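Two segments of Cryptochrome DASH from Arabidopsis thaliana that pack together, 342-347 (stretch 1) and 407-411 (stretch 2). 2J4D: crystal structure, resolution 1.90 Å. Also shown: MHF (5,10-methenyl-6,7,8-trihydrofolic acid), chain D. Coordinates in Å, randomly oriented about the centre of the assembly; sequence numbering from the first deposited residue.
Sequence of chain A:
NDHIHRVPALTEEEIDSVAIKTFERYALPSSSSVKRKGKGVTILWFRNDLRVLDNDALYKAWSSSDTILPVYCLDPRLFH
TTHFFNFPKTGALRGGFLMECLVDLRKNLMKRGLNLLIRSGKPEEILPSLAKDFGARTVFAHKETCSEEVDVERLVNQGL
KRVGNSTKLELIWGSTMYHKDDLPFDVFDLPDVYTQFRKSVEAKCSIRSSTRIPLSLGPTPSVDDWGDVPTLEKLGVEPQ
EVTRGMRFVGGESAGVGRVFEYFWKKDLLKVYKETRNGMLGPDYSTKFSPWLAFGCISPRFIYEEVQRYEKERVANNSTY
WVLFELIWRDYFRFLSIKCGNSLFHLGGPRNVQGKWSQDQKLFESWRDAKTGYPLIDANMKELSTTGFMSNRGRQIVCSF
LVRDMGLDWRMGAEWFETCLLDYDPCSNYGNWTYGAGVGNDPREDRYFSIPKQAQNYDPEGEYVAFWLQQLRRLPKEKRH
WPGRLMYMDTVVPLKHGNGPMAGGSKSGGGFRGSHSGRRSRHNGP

Stretch 1 (342-347) SLFHLG
Stretch 2 407-411: LDWRM

The indole of Trp409 meets three carbonyls of stretch 1, those of Leu343, His345 and Leu346, all near its ring plane and at its edge. One of them makes a true hydrogen bond: Trp409 NE1 donates to Leu346 O at 2.9 Å, with an N-H...O angle of 165°. It is the one hydrogen bond between the stretches. The other two carbonyls face carbon. His345 O lies 3.3 Å from Trp409 CZ2, and Leu343 O lies 3.5 Å from Trp409 CH2. Leu343 O is buried and has no polar partner.

Stretch 1 starts in a 3-10 segment, Ser342 and Leu343. Phe344 follows at phi/psi -108/-6, and His345 opens to -81/147. Leu346 turns back to -50/-44. A weak bond, His345 N to Ser342 O at 3.4 Å, spans the turn. The CA atoms of Leu346 and Arg410 are 7.0 Å apart, the closest CA approach across the stretches.

Asp408 (-54/117, chi1 t) caps the helix. Its OD1 accepts from Arg410 N at 3.0 Å and from Arg410 NE at 3.0 Å. Asp408 OD2 forms a salt bridge with Arg410 NH2 at 2.7 Å. This pairing holds the guanidinium in place, with Arg410 chi1 to chi3 at m, t, m and chi4 at 162°. Leu346 CB sits over one guanidinium face, 3.7 Å from Arg410 CZ. Phe344 O approaches Arg410 CD at 3.2 Å.

Leu346 (chi1 t, chi2 p) contributes the largest covered area. Its CD1 is 4.0 Å from Trp409 CD1 and 3.6 Å from Asp408 OD1. Trp409 has chi1 p and chi2 -93°.

Phe344 and His345, both chi1 m, point CA-to-CB away from stretch 2 and reach the folate. MHF N10 lies over a Phe344 face, 3.0 Å from Phe344 CD2. His345 NE2 donates to MHF O at 3.1 Å.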

ATOM      1  N   SER A 342       5.910   7.014  18.179  1.00 18.34           N
ATOM      2  CA  SER A 342       7.044   7.913  17.936  1.00 21.20           C
ATOM      3  C   SER A 342       7.223   8.018  16.413  1.00 22.25           C
ATOM      4  O   SER A 342       7.904   8.914  15.894  1.00 21.69           O
ATOM      5  CB  SER A 342       8.327   7.383  18.593  1.00 21.36           C
ATOM      6  OG  SER A 342       8.775   6.191  17.980  1.00 25.40           O
ATOM      7  N   LEU A 343       6.587   7.097  15.701  1.00 20.81           N
ATOM      8  CA  LEU A 343       6.628   7.076  14.245  1.00 21.42           C
ATOM      9  C   LEU A 343       5.927   8.307  13.673  1.00 22.29           C
ATOM     10  O   LEU A 343       6.205   8.730  12.550  1.00 21.75           O
ATOM     11  CB  LEU A 343       5.924   5.811  13.729  1.00 20.16           C
ATOM     12  CG  LEU A 343       5.735   5.623  12.219  1.00 21.61           C
ATOM     13  CD1 LEU A 343       7.084   5.558  11.497  1.00 21.55           C
ATOM     14  CD2 LEU A 343       4.960   4.329  11.981  1.00 23.28           C
ATOM     15  N   PHE A 344       5.022   8.888  14.456  1.00 19.62           N
ATOM     16  CA  PHE A 344       4.257  10.039  13.995  1.00 23.05           C
ATOM     17  C   PHE A 344       4.632  11.368  14.643  1.00 22.90           C
ATOM     18  O   PHE A 344       4.128  12.419  14.244  1.00 24.27           O
ATOM     19  CB  PHE A 344       2.774   9.776  14.235  1.00 21.95           C
ATOM     20  CG  PHE A 344       2.315   8.420  13.761  1.00 22.33           C
ATOM     21  CD1 PHE A 344       2.290   8.118  12.404  1.00 17.45           C
ATOM     22  CD2 PHE A 344       1.887   7.454  14.674  1.00 21.53           C
ATOM     23  CE1 PHE A 344       1.835   6.869  11.951  1.00 18.90           C
ATOM     24  CE2 PHE A 344       1.430   6.198  14.241  1.00 19.21           C
ATOM     25  CZ  PHE A 344       1.400   5.902  12.877  1.00 20.09           C
ATOM     26  N   HIS A 345       5.509  11.320  15.637  1.00 23.51           N
ATOM     27  CA  HIS A 345       5.918  12.520  16.362  1.00 23.84           C
ATOM     28  C   HIS A 345       6.984  13.319  15.632  1.00 23.09           C
ATOM     29  O   HIS A 345       7.834  12.750  14.943  1.00 21.30           O
ATOM     30  CB  HIS A 345       6.396  12.120  17.758  1.00 22.07           C
ATOM     31  CG  HIS A 345       5.315  11.524  18.606  1.00 25.05           C
ATOM     32  ND1 HIS A 345       5.568  10.634  19.626  1.00 21.86           N
ATOM     33  CD2 HIS A 345       3.971  11.693  18.581  1.00 23.98           C
ATOM     34  CE1 HIS A 345       4.428  10.275  20.189  1.00 20.40           C
ATOM     35  NE2 HIS A 345       3.444  10.904  19.575  1.00 26.66           N
ATOM     36  N   LEU A 346       6.940  14.641  15.796  1.00 23.26           N
ATOM     37  CA  LEU A 346       7.885  15.535  15.129  1.00 24.57           C
ATOM     38  C   LEU A 346       9.338  15.108  15.301  1.00 25.48           C
ATOM     39  O   LEU A 346      10.108  15.128  14.344  1.00 25.85           O
ATOM     40  CB  LEU A 346       7.698  16.970  15.641  1.00 28.53           C
ATOM     41  CG  LEU A 346       8.587  18.054  15.015  1.00 29.97           C
ATOM     42  CD1 LEU A 346       8.358  18.104  13.509  1.00 29.99           C
ATOM     43  CD2 LEU A 346       8.271  19.410  15.652  1.00 32.25           C
ATOM     44  N   GLY A 347       9.707  14.718  16.518  1.00 25.47           N
ATOM     45  CA  GLY A 347      11.073  14.295  16.778  1.00 25.97           C
ATOM     46  C   GLY A 347      11.375  12.892  16.289  1.00 27.45           C
ATOM     47  O   GLY A 347      12.529  12.453  16.314  1.00 22.91           O
ATOM     48  N   LEU A 407      10.256  22.808   6.253  1.00 27.55           N
ATOM     49  CA  LEU A 407       8.935  22.535   6.823  1.00 27.53           C
ATOM     50  C   LEU A 407       8.822  21.302   7.709  1.00 26.11           C
ATOM     51  O   LEU A 407       9.578  20.343   7.571  1.00 25.89           O
ATOM     52  CB  LEU A 407       7.892  22.422   5.706  1.00 26.32           C
ATOM     53  CG  LEU A 407       7.637  23.685   4.879  1.00 29.33           C
ATOM     54  CD1 LEU A 407       6.659  23.379   3.757  1.00 31.71           C
ATOM     55  CD2 LEU A 407       7.093  24.782   5.781  1.00 31.83           C
ATOM     56  N   ASP A 408       7.859  21.362   8.625  1.00 25.99           N
ATOM     57  CA  ASP A 408       7.528  20.272   9.544  1.00 24.29           C
ATOM     58  C   ASP A 408       7.294  19.083   8.604  1.00 23.26           C
ATOM     59  O   ASP A 408       6.377  19.126   7.782  1.00 22.39           O
ATOM     60  CB  ASP A 408       6.227  20.641  10.277  1.00 22.09           C
ATOM     61  CG  ASP A 408       5.787  19.599  11.281  1.00 22.84           C
ATOM     62  OD1 ASP A 408       5.817  18.390  10.959  1.00 24.91           O
ATOM     63  OD2 ASP A 408       5.388  19.998  12.399  1.00 25.82           O
ATOM     64  N   TRP A 409       8.109  18.037   8.722  1.00 20.74           N
ATOM     65  CA  TRP A 409       7.996  16.882   7.827  1.00 22.79           C
ATOM     66  C   TRP A 409       6.635  16.190   7.792  1.00 22.11           C
ATOM     67  O   TRP A 409       6.260  15.585   6.783  1.00 21.28           O
ATOM     68  CB  TRP A 409       9.087  15.843   8.140  1.00 22.69           C
ATOM     69  CG  TRP A 409       8.950  15.118   9.465  1.00 24.88           C
ATOM     70  CD1 TRP A 409       9.513  15.471  10.662  1.00 25.61           C
ATOM     71  CD2 TRP A 409       8.220  13.906   9.711  1.00 22.49           C
ATOM     72  NE1 TRP A 409       9.181  14.551  11.635  1.00 23.74           N
ATOM     73  CE2 TRP A 409       8.387  13.584  11.078  1.00 24.76           C
ATOM     74  CE3 TRP A 409       7.441  13.062   8.906  1.00 24.60           C
ATOM     75  CZ2 TRP A 409       7.801  12.450  11.661  1.00 24.68           C
ATOM     76  CZ3 TRP A 409       6.856  11.931   9.487  1.00 24.19           C
ATOM     77  CH2 TRP A 409       7.043  11.638  10.853  1.00 21.71           C
ATOM     78  N   ARG A 410       5.884  16.283   8.880  1.00 23.05           N
ATOM     79  CA  ARG A 410       4.582  15.635   8.929  1.00 23.28           C
ATOM     80  C   ARG A 410       3.588  16.284   7.963  1.00 23.85           C
ATOM     81  O   ARG A 410       2.585  15.680   7.598  1.00 21.59           O
ATOM     82  CB  ARG A 410       4.070  15.640  10.374  1.00 23.71           C
ATOM     83  CG  ARG A 410       5.034  14.900  11.315  1.00 23.16           C
ATOM     84  CD  ARG A 410       4.734  15.157  12.767  1.00 30.03           C
ATOM     85  NE  ARG A 410       4.801  16.578  13.076  1.00 27.35           N
ATOM     86  CZ  ARG A 410       4.261  17.127  14.158  1.00 33.02           C
ATOM     87  NH1 ARG A 410       3.613  16.372  15.035  1.00 35.30           N
ATOM     88  NH2 ARG A 410       4.353  18.432  14.354  1.00 34.35           N
ATOM     89  N   MET A 411       3.865  17.512   7.536  1.00 20.89           N
ATOM     90  CA  MET A 411       2.969  18.151   6.589  1.00 22.07           C
ATOM     91  C   MET A 411       3.100  17.369   5.292  1.00 21.29           C
ATOM     92  O   MET A 411       2.108  17.093   4.616  1.00 22.37           O
ATOM     93  CB  MET A 411       3.356  19.614   6.363  1.00 20.97           C
ATOM     94  CG  MET A 411       3.091  20.494   7.556  1.00 25.24           C
ATOM     95  SD  MET A 411       3.467  22.212   7.199  1.00 28.30           S
ATOM     96  CE  MET A 411       1.856  22.798   6.706  1.00 27.20           C
TER
HETATM   97  N1  MHF D1499      -2.629   6.135   9.551  1.00 19.39           N
HETATM   98  C2  MHF D1499      -2.945   4.852   9.936  1.00 20.17           C
HETATM   99  NA2 MHF D1499      -3.315   3.947   8.985  1.00 18.64           N
HETATM  100  N3  MHF D1499      -2.897   4.475  11.225  1.00 19.74           N
HETATM  101  C4  MHF D1499      -2.556   5.359  12.211  1.00 21.00           C
HETATM  102  O4  MHF D1499      -2.528   4.997  13.394  1.00 16.53           O
HETATM  103  C4A MHF D1499      -2.242   6.704  11.855  1.00 20.88           C
HETATM  104  N5  MHF D1499      -1.917   7.715  12.795  1.00 20.26           N
HETATM  105  C6  MHF D1499      -1.939   9.174  12.433  1.00 20.10           C
HETATM  106  C7  MHF D1499      -1.208   9.299  11.077  1.00 19.73           C
HETATM  107  N8  MHF D1499      -1.944   8.396  10.132  1.00 18.29           N
HETATM  108  C8A MHF D1499      -2.272   7.081  10.497  1.00 19.39           C
HETATM  109  C9  MHF D1499      -1.281   9.926  13.624  1.00 21.12           C
HETATM  110  N10 MHF D1499      -0.806   8.817  14.487  1.00 25.99           N
HETATM  111  C11 MHF D1499      -1.716   7.688  14.245  1.00 20.51           C
HETATM  112  C12 MHF D1499      -0.461   9.715  18.677  1.00 21.80           C
HETATM  113  C13 MHF D1499       0.144  10.544  17.684  1.00 22.97           C
HETATM  114  C14 MHF D1499       0.001  10.255  16.328  1.00 24.41           C
HETATM  115  C15 MHF D1499      -0.752   9.129  15.902  1.00 21.31           C
HETATM  116  C16 MHF D1499      -1.387   8.298  16.909  1.00 21.41           C
HETATM  117  C17 MHF D1499      -1.243   8.593  18.279  1.00 21.59           C
HETATM  118  C   MHF D1499      -0.237  10.030  20.113  1.00 22.71           C
HETATM  119  O   MHF D1499       0.463  10.992  20.408  1.00 25.47           O
HETATM  120  N   MHF D1499      -0.773   9.266  21.092  1.00 21.63           N
HETATM  121  CA  MHF D1499      -0.510   9.585  22.495  1.00 24.21           C
HETATM  122  CB  MHF D1499      -1.663   9.112  23.379  1.00 25.24           C
HETATM  123  CG  MHF D1499      -2.994   9.733  23.042  1.00 34.56           C
HETATM  124  CD  MHF D1499      -2.960  11.243  23.132  1.00 38.73           C
HETATM  125  OE1 MHF D1499      -2.859  11.763  24.264  1.00 43.17           O
HETATM  126  OE2 MHF D1499      -3.014  11.906  22.071  1.00 47.63           O
HETATM  127  CT  MHF D1499       0.788   8.912  22.953  1.00 26.25           C
HETATM  128  O1  MHF D1499       1.273   8.008  22.241  1.00 23.48           O
HETATM  129  O2  MHF D1499       1.308   9.288  24.024  1.00 27.02           O